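Local coordinates for protein homoserine kinase (Cytophaga hutchinsonii, PDB 4P52) that probably catalyses the ATP-dependent phosphorylation of the side-chain hydroxyl of L-homoserine, a step toward threonine, as a member of the GHMP kinase family, at residues A[66-71]-A[86-91]; A[93-98]-A[130-135]; A[123-128]-A[147-152]. All coordinates share one frame; numbering follows the deposited sequence.

Contact 1: residues A[66-71]-A[86-91]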
loop_
_atom_site.group_PDB
_atom_site.type_symbol
_atom_site.label_atom_id
_atom_site.label_comp_id
_atom_site.label_asym_id
_atom_site.label_seq_id
_atom_site.Cartn_x
_atom_site.Cartn_y
_atom_site.Cartn_z
ATOM N N VAL A 66 -23.936 4.346 -34.676
ATOM C CA VAL A 66 -23.159 5.325 -33.975
ATOM C C VAL A 66 -22.121 5.818 -34.969
ATOM O O VAL A 66 -21.372 5.021 -35.494
ATOM C CB VAL A 66 -22.489 4.681 -32.756
ATOM C CG1 VAL A 66 -21.621 5.684 -32.014
ATOM C CG2 VAL A 66 -23.550 4.094 -31.832
ATOM N N ARG A 67 -22.087 7.122 -35.234
ATOM C CA ARG A 67 -21.213 7.682 -36.267
ATOM C C ARG A 67 -20.419 8.836 -35.735
ATOM O O ARG A 67 -20.912 9.606 -34.930
ATOM C CB ARG A 67 -22.028 8.191 -37.461
ATOM C CG ARG A 67 -22.971 7.175 -38.085
ATOM C CD ARG A 67 -23.692 7.744 -39.293
ATOM N NE ARG A 67 -24.414 8.983 -39.000
ATOM C CZ ARG A 67 -25.553 9.059 -38.303
ATOM N NH1 ARG A 67 -26.126 7.963 -37.789
ATOM N NH2 ARG A 67 -26.129 10.246 -38.112
ATOM N N ILE A 68 -19.195 8.990 -36.207
ATOM C CA ILE A 68 -18.423 10.163 -35.843
ATOM C C ILE A 68 -18.514 11.254 -36.899
ATOM O O ILE A 68 -18.098 11.090 -38.038
ATOM C CB ILE A 68 -16.978 9.820 -35.525
ATOM C CG1 ILE A 68 -16.990 8.911 -34.293
ATOM C CG2 ILE A 68 -16.173 11.107 -35.334
ATOM C CD1 ILE A 68 -15.664 8.266 -33.985
ATOM N N THR A 69 -19.058 12.377 -36.479
ATOM C CA THR A 69 -19.369 13.482 -37.349
ATOM C C THR A 69 -18.137 14.340 -37.520
ATOM O O THR A 69 -17.947 14.936 -38.567
ATOM C CB THR A 69 -20.526 14.298 -36.713
ATOM O OG1 THR A 69 -21.770 13.720 -37.116
ATOM C CG2 THR A 69 -20.485 15.806 -37.057
ATOM N N SER A 70 -17.296 14.414 -36.497
ATOM C CA SER A 70 -16.271 15.433 -36.478
ATOM C C SER A 70 -15.331 15.284 -35.292
ATOM O O SER A 70 -15.770 14.980 -34.181
ATOM C CB SER A 70 -16.946 16.798 -36.452
ATOM O OG SER A 70 -16.278 17.671 -35.571
ATOM N N ILE A 71 -14.044 15.516 -35.537
ATOM C CA ILE A 71 -13.012 15.510 -34.490
ATOM C C ILE A 71 -12.152 16.765 -34.621
ATOM O O ILE A 71 -11.727 17.114 -35.705
ATOM C CB ILE A 71 -12.131 14.238 -34.555
ATOM C CG1 ILE A 71 -12.993 12.964 -34.460
ATOM C CG2 ILE A 71 -11.099 14.246 -33.445
ATOM C CD1 ILE A 71 -12.213 11.669 -34.595
ATOM N N THR A 86 -12.366 4.895 -29.957
ATOM C CA THR A 86 -12.653 4.510 -28.592
ATOM C C THR A 86 -14.045 4.955 -28.102
ATOM O O THR A 86 -14.756 4.189 -27.447
ATOM C CB THR A 86 -11.515 4.942 -27.629
ATOM O OG1 THR A 86 -11.707 4.291 -26.383
ATOM C CG2 THR A 86 -11.479 6.450 -27.396
ATOM N N VAL A 87 -14.444 6.167 -28.468
ATOM C CA VAL A 87 -15.689 6.756 -28.010
ATOM C C VAL A 87 -16.893 6.057 -28.641
ATOM O O VAL A 87 -17.840 5.694 -27.951
ATOM C CB VAL A 87 -15.724 8.253 -28.344
ATOM C CG1 VAL A 87 -17.038 8.873 -27.899
ATOM C CG2 VAL A 87 -14.548 8.972 -27.705
ATOM N N SER A 88 -16.853 5.858 -29.951
ATOM C CA SER A 88 -17.940 5.182 -30.642
ATOM C C SER A 88 -18.078 3.701 -30.249
ATOM O O SER A 88 -19.202 3.187 -30.149
ATOM C CB SER A 88 -17.835 5.377 -32.159
ATOM O OG SER A 88 -16.491 5.304 -32.590
ATOM N N ILE A 89 -16.948 3.031 -29.993
ATOM C CA ILE A 89 -16.978 1.621 -29.572
ATOM C C ILE A 89 -17.691 1.528 -28.231
ATOM O O ILE A 89 -18.602 0.725 -28.066
ATOM C CB ILE A 89 -15.566 0.969 -29.514
ATOM C CG1 ILE A 89 -14.982 0.810 -30.927
ATOM C CG2 ILE A 89 -15.599 -0.392 -28.800
ATOM C CD1 ILE A 89 -13.472 0.597 -30.951
ATOM N N SER A 90 -17.292 2.379 -27.292
ATOM C CA SER A 90 -17.912 2.440 -25.966
ATOM C C SER A 90 -19.420 2.637 -25.987
ATOM O O SER A 90 -20.167 1.926 -25.289
ATOM C CB SER A 90 -17.320 3.603 -25.203
ATOM O OG SER A 90 -15.923 3.469 -25.179
ATOM N N ILE A 91 -19.851 3.630 -26.768
ATOM C CA ILE A 91 -21.248 4.009 -26.855
ATOM C C ILE A 91 -22.038 2.911 -27.553
ATOM O O ILE A 91 -23.150 2.574 -27.141
ATOM C CB ILE A 91 -21.385 5.346 -27.598
ATOM C CG1 ILE A 91 -20.747 6.465 -26.766
ATOM C CG2 ILE A 91 -22.845 5.633 -27.952
ATOM C CD1 ILE A 91 -20.657 7.793 -27.484
#

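Contact 2: residues A[93-98]-A[130-135]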
loop_
_atom_site.group_PDB
_atom_site.type_symbol
_atom_site.label_atom_id
_atom_site.label_comp_id
_atom_site.label_asym_id
_atom_site.label_seq_id
_atom_site.Cartn_x
_atom_site.Cartn_y
_atom_site.Cartn_z
ATOM N N ARG A 93 -21.377 -0.257 -27.507
ATOM C CA ARG A 93 -21.485 -1.375 -26.569
ATOM C C ARG A 93 -22.527 -1.087 -25.530
ATOM O O ARG A 93 -23.274 -1.986 -25.135
ATOM C CB ARG A 93 -20.154 -1.707 -25.892
ATOM C CG ARG A 93 -19.072 -2.265 -26.821
ATOM C CD ARG A 93 -19.455 -3.565 -27.542
ATOM N NE ARG A 93 -19.674 -4.693 -26.630
ATOM C CZ ARG A 93 -18.718 -5.315 -25.937
ATOM N NH1 ARG A 93 -17.449 -4.924 -26.020
ATOM N NH2 ARG A 93 -19.035 -6.330 -25.143
ATOM N N TYR A 94 -22.605 0.165 -25.104
ATOM C CA TYR A 94 -23.571 0.542 -24.100
ATOM C C TYR A 94 -24.970 0.303 -24.671
ATOM O O TYR A 94 -25.776 -0.424 -24.073
ATOM C CB TYR A 94 -23.332 1.992 -23.672
ATOM C CG TYR A 94 -24.412 2.634 -22.816
ATOM C CD1 TYR A 94 -25.526 3.220 -23.404
ATOM C CD2 TYR A 94 -24.292 2.701 -21.425
ATOM C CE1 TYR A 94 -26.503 3.833 -22.636
ATOM C CE2 TYR A 94 -25.283 3.304 -20.646
ATOM C CZ TYR A 94 -26.386 3.873 -21.261
ATOM O OH TYR A 94 -27.382 4.490 -20.525
ATOM N N LEU A 95 -25.233 0.878 -25.845
ATOM C CA LEU A 95 -26.503 0.689 -26.541
ATOM C C LEU A 95 -26.819 -0.788 -26.739
ATOM O O LEU A 95 -27.942 -1.213 -26.494
ATOM C CB LEU A 95 -26.517 1.422 -27.887
ATOM C CG LEU A 95 -26.323 2.943 -27.822
ATOM C CD1 LEU A 95 -26.154 3.540 -29.211
ATOM C CD2 LEU A 95 -27.451 3.640 -27.069
ATOM N N GLU A 96 -25.836 -1.577 -27.157
ATOM C CA GLU A 96 -26.094 -3.006 -27.335
ATOM C C GLU A 96 -26.484 -3.706 -26.042
ATOM O O GLU A 96 -27.498 -4.390 -26.006
ATOM C CB GLU A 96 -24.950 -3.710 -28.037
ATOM C CG GLU A 96 -24.944 -3.415 -29.525
ATOM C CD GLU A 96 -23.621 -3.728 -30.196
ATOM O OE1 GLU A 96 -22.583 -3.919 -29.497
ATOM O OE2 GLU A 96 -23.626 -3.773 -31.446
ATOM N N THR A 97 -25.711 -3.507 -24.978
ATOM C CA THR A 97 -26.051 -4.074 -23.674
ATOM C C THR A 97 -27.500 -3.827 -23.231
ATOM O O THR A 97 -28.155 -4.736 -22.728
ATOM C CB THR A 97 -25.089 -3.573 -22.600
ATOM O OG1 THR A 97 -23.793 -4.091 -22.896
ATOM C CG2 THR A 97 -25.503 -4.050 -21.202
ATOM N N LEU A 98 -27.999 -2.612 -23.433
ATOM C CA LEU A 98 -29.347 -2.254 -23.000
ATOM C C LEU A 98 -30.401 -2.573 -24.049
ATOM O O LEU A 98 -31.592 -2.345 -23.826
ATOM C CB LEU A 98 -29.403 -0.773 -22.630
ATOM C CG LEU A 98 -28.406 -0.366 -21.541
ATOM C CD1 LEU A 98 -28.514 1.120 -21.238
ATOM C CD2 LEU A 98 -28.625 -1.205 -20.286
ATOM N N TYR A 130 -20.518 8.680 -20.225
ATOM C CA TYR A 130 -21.264 9.555 -19.376
ATOM C C TYR A 130 -22.331 10.242 -20.182
ATOM O O TYR A 130 -23.483 10.276 -19.759
ATOM C CB TYR A 130 -20.348 10.600 -18.799
ATOM C CG TYR A 130 -20.923 11.313 -17.636
ATOM C CD1 TYR A 130 -20.870 10.745 -16.357
ATOM C CD2 TYR A 130 -21.525 12.567 -17.790
ATOM C CE1 TYR A 130 -21.392 11.416 -15.241
ATOM C CE2 TYR A 130 -22.060 13.242 -16.694
ATOM C CZ TYR A 130 -21.989 12.654 -15.422
ATOM O OH TYR A 130 -22.500 13.307 -14.333
ATOM N N ALA A 131 -21.945 10.783 -21.341
ATOM C CA ALA A 131 -22.869 11.515 -22.209
ATOM C C ALA A 131 -24.065 10.683 -22.606
ATOM O O ALA A 131 -25.201 11.128 -22.407
ATOM C CB ALA A 131 -22.169 12.034 -23.451
ATOM N N ILE A 132 -23.817 9.485 -23.152
ATOM C CA ILE A 132 -24.897 8.648 -23.695
ATOM C C ILE A 132 -25.862 8.251 -22.588
ATOM O O ILE A 132 -27.094 8.232 -22.784
ATOM C CB ILE A 132 -24.376 7.417 -24.486
ATOM C CG1 ILE A 132 -25.506 6.731 -25.256
ATOM C CG2 ILE A 132 -23.692 6.394 -23.592
ATOM C CD1 ILE A 132 -26.117 7.595 -26.345
ATOM N N ASN A 133 -25.305 7.996 -21.409
ATOM C CA ASN A 133 -26.112 7.582 -20.281
ATOM C C ASN A 133 -27.053 8.689 -19.802
ATOM O O ASN A 133 -28.234 8.462 -19.548
ATOM C CB ASN A 133 -25.214 7.088 -19.144
ATOM C CG ASN A 133 -26.006 6.450 -18.019
ATOM O OD1 ASN A 133 -26.796 5.513 -18.241
ATOM N ND2 ASN A 133 -25.786 6.939 -16.796
ATOM N N GLN A 134 -26.543 9.904 -19.701
ATOM C CA GLN A 134 -27.404 10.966 -19.280
ATOM C C GLN A 134 -28.418 11.314 -20.364
ATOM O O GLN A 134 -29.599 11.428 -20.084
ATOM C CB GLN A 134 -26.630 12.186 -18.811
ATOM C CG GLN A 134 -27.589 13.212 -18.209
ATOM C CD GLN A 134 -26.926 14.182 -17.255
ATOM O OE1 GLN A 134 -26.032 13.796 -16.493
ATOM N NE2 GLN A 134 -27.357 15.456 -17.286
ATOM N N LEU A 135 -27.966 11.439 -21.605
ATOM C CA LEU A 135 -28.846 11.764 -22.729
ATOM C C LEU A 135 -30.044 10.813 -22.891
ATOM O O LEU A 135 -31.131 11.251 -23.240
ATOM C CB LEU A 135 -28.047 11.817 -24.035
ATOM C CG LEU A 135 -28.810 12.184 -25.319
ATOM C CD1 LEU A 135 -29.165 13.661 -25.378
ATOM C CD2 LEU A 135 -27.950 11.821 -26.509
HETATM O O HOH W 1 -29.485 6.198 -20.175
#

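Contact 3: residues A[123-128]-A[147-152]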
loop_
_atom_site.group_PDB
_atom_site.type_symbol
_atom_site.label_atom_id
_atom_site.label_comp_id
_atom_site.label_asym_id
_atom_site.label_seq_id
_atom_site.Cartn_x
_atom_site.Cartn_y
_atom_site.Cartn_z
ATOM N N ALA A 123 -10.284 10.180 -21.097
ATOM C CA ALA A 123 -11.158 11.337 -20.954
ATOM C C ALA A 123 -12.222 11.341 -22.049
ATOM O O ALA A 123 -13.412 11.517 -21.768
ATOM C CB ALA A 123 -10.345 12.633 -20.972
ATOM N N SER A 124 -11.793 11.085 -23.281
ATOM C CA SER A 124 -12.714 10.985 -24.405
ATOM C C SER A 124 -13.757 9.902 -24.183
ATOM O O SER A 124 -14.964 10.102 -24.409
ATOM C CB SER A 124 -11.917 10.666 -25.661
ATOM O OG SER A 124 -11.209 11.822 -26.086
ATOM N N THR A 125 -13.275 8.742 -23.749
ATOM C CA THR A 125 -14.093 7.565 -23.602
ATOM C C THR A 125 -15.104 7.766 -22.478
ATOM O O THR A 125 -16.293 7.436 -22.636
ATOM C CB THR A 125 -13.202 6.365 -23.277
ATOM O OG1 THR A 125 -12.194 6.241 -24.291
ATOM C CG2 THR A 125 -14.013 5.104 -23.221
ATOM N N VAL A 126 -14.628 8.317 -21.353
ATOM C CA VAL A 126 -15.473 8.582 -20.196
ATOM C C VAL A 126 -16.516 9.652 -20.581
ATOM O O VAL A 126 -17.700 9.507 -20.270
ATOM C CB VAL A 126 -14.624 9.007 -18.981
ATOM C CG1 VAL A 126 -15.471 9.642 -17.908
ATOM C CG2 VAL A 126 -13.881 7.812 -18.422
ATOM N N ALA A 127 -16.082 10.696 -21.285
ATOM C CA ALA A 127 -17.001 11.682 -21.800
ATOM C C ALA A 127 -18.135 11.071 -22.638
ATOM O O ALA A 127 -19.317 11.378 -22.393
ATOM C CB ALA A 127 -16.271 12.760 -22.571
ATOM N N GLY A 128 -17.802 10.180 -23.568
ATOM C CA GLY A 128 -18.828 9.540 -24.393
ATOM C C GLY A 128 -19.833 8.712 -23.609
ATOM O O GLY A 128 -21.045 8.780 -23.856
ATOM N N PRO A 147 -17.145 -0.406 -16.719
ATOM C CA PRO A 147 -16.759 -1.500 -17.631
ATOM C C PRO A 147 -16.857 -1.118 -19.114
ATOM O O PRO A 147 -15.989 -1.511 -19.919
ATOM C CB PRO A 147 -17.756 -2.623 -17.304
ATOM C CG PRO A 147 -18.316 -2.287 -15.964
ATOM C CD PRO A 147 -18.273 -0.786 -15.845
ATOM N N PHE A 148 -17.889 -0.357 -19.475
ATOM C CA PHE A 148 -18.029 0.079 -20.850
ATOM C C PHE A 148 -16.884 0.971 -21.281
ATOM O O PHE A 148 -16.393 0.865 -22.403
ATOM C CB PHE A 148 -19.361 0.768 -21.050
ATOM C CG PHE A 148 -20.519 -0.113 -20.752
ATOM C CD1 PHE A 148 -20.781 -1.214 -21.546
ATOM C CD2 PHE A 148 -21.334 0.139 -19.665
ATOM C CE1 PHE A 148 -21.845 -2.048 -21.269
ATOM C CE2 PHE A 148 -22.408 -0.683 -19.380
ATOM C CZ PHE A 148 -22.662 -1.782 -20.182
ATOM N N ALA A 149 -16.447 1.842 -20.382
ATOM C CA ALA A 149 -15.335 2.719 -20.695
ATOM C C ALA A 149 -14.054 1.887 -20.820
ATOM O O ALA A 149 -13.241 2.143 -21.703
ATOM C CB ALA A 149 -15.206 3.817 -19.654
HETATM N N MSE A 150 -13.914 0.870 -19.961
HETATM C CA MSE A 150 -12.805 -0.095 -20.031
HETATM C C MSE A 150 -12.801 -0.889 -21.336
HETATM O O MSE A 150 -11.774 -0.937 -22.006
HETATM C CB MSE A 150 -12.817 -1.054 -18.827
HETATM C CG MSE A 150 -12.548 -0.474 -17.435
HETATM SE SE MSE A 150 -10.765 0.389 -17.301
HETATM C CE MSE A 150 -9.586 -1.197 -17.158
ATOM N N GLU A 151 -13.918 -1.535 -21.702
ATOM C CA GLU A 151 -13.993 -2.324 -22.955
ATOM C C GLU A 151 -13.712 -1.447 -24.191
ATOM O O GLU A 151 -13.022 -1.867 -25.133
ATOM C CB GLU A 151 -15.362 -2.978 -23.133
ATOM C CG GLU A 151 -15.675 -4.181 -22.249
ATOM C CD GLU A 151 -17.185 -4.500 -22.176
ATOM O OE1 GLU A 151 -17.970 -4.095 -23.075
ATOM O OE2 GLU A 151 -17.608 -5.165 -21.199
ATOM N N GLY A 152 -14.247 -0.226 -24.175
ATOM C CA GLY A 152 -13.975 0.753 -25.215
ATOM C C GLY A 152 -12.492 0.966 -25.432
ATOM O O GLY A 152 -11.989 0.767 -26.544
#

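Contact 1: residues A[66-71]-A[86-91]
Val66 and Ile68 of the strand pack through their aliphatic branches against Ser88 and Ile91 of the helix, with Ser88 presenting both its methylene and its OG. Val66 uses both its methyls: CG1 lies 3.8 Å from CB of Ser88, while CG2 reaches CG2 of Ile91 at 4.2 Å. With CG1 anti to the backbone N (chi1 178°), the two branches straddle successive turns of the helix. Ile68, two residues further along the same strand face, extends its chain so that CD1 comes over Ser88, 4.0 Å from CB.

The serine hydroxyls find their partners in the helix and the turn leading into it. OG of Ser88 touches CD1 of Ile68 only by packing; its hydrogen-bond partners are the carbonyl oxygens of Ala82, the stronger, and Asn85, which must share its single proton. Thr86 O takes two donors from Ser90, OG at 2.7 Å and the backbone N at 3.1 Å, which arrive from opposite faces of the carbonyl plane. Arg67, whose CB is turned away from the helix, forms a salt bridge with Glu105.

The segment axes approach to 8.5 Å and run nearly antiparallel, at 156°, as expected where a helix returns across its strand in a beta-alpha-beta unit. Here strand 66-72 leads through helix 86-98 to strand 103-110, its parallel neighbour, and Ile106 of that last strand touches both Val66 and Ser88. With aliphatic groups meeting a serine whose hydroxyl is satisfied by nearby carbonyls, cohesion probably rests mainly on van der Waals packing and the burial of aliphatic surface.

Contact 2: residues A[93-98]-A[130-135]
Tyr94 projects from the last turns of helix 86-98 toward Ile132 and Asn133, its CG anti to the backbone N (chi1 169°), carrying the ring from CB across the interhelix gap. CG, CD1 and CE1 lie beneath CG2 of Ile132, with CD1 3.7 Å from that methyl and CE1 also near CG1. The methyl stands 3.9 Å from the ring centroid and 20° off the normal, a CH-pi contact over one face; Leu98 CD1 covers the opposite face near the rim. Leu95 CD2 adds a contact to Ile132 CG1 at 4.1 Å. Helices 86-98 and 120-135 belong to the GHMP kinase N-terminal domain, their segment axes 42° apart in direction and 11.0 Å at closest, a span the ring bridges. Further out, CE2 passes Asn133 OD1, CZ and OH come up to Asn133 CA, and ring and amide cross at about a right angle. OH donates to OD1 of Asn133 at 2.6 Å, in the carbonyl plane and on a lone pair; Asn133 ND2 is held by Met140 O. A water donates to Tyr94 OH and to Asn133 O, each at 2.7 Å. A phenylalanine here would probably leave Asn133 OD1 without this donor and the water without one acceptor.

Contact 3: residues A[123-128]-A[147-152]
Thr125 OG1 is gripped by two groups, the carbonyl oxygen of Ser121 one turn earlier in its own helix and, probably, the hydroxyl of Thr86 on helix 86-98, while its methyl packs against Ala149. The torsion explains this division: CG2 is anti to the backbone N, with OG1 beside that N (chi1 -55°), which leaves OG1 placed between Ser121 O and Thr86 and directs the methyl to Ala149. CG2 rests against the backbone of Ala149, 3.4 Å from O and 3.7 Å from CA, and meets the methyl CB of Ala149 at 4.0 Å. Val126 CG2 approaches the same CB from roughly a right angle to the threonine methyl, at 4.4 Å, and its side chain also packs on Val165 of helix 162-170. The small side chains are matched by close backbones: the CA atoms of Thr125 and Ala149 lie 5.8 Å apart. Gly152, one turn beyond Ala149, presents bare backbone on the side facing Thr125. Helix 120-135 starts within the GLGSS sequence, the signature of the GHMP kinase phosphate-binding loop, and its close packing on helix 146-157 is part of the helical layer of that family's N-terminal domain.

How the contacts relate
All three contacts are buried, but contact 3 lies deepest, its centre about 12 Å from the centre of the chain against about 20 and 21 Å for the centres of contacts 1 and 2. Contact 1 sets helix 86-98 on the sheet, whereas contacts 2 and 3 tie helices together. Helix 86-98 serves contacts 1 and 2, helix 120-135 contacts 2 and 3. Contact 2 alone has a side-chain hydrogen bond and a water spanning its segments; the other two are held by packing, with serine, threonine and backbone atoms among the surfaces that meet. Between contacts, Ile91 CG2 packs 3.9 Å from Ile132 CG1, and poorly ordered Arg93 forms a salt bridge with the likewise poorly ordered Glu151.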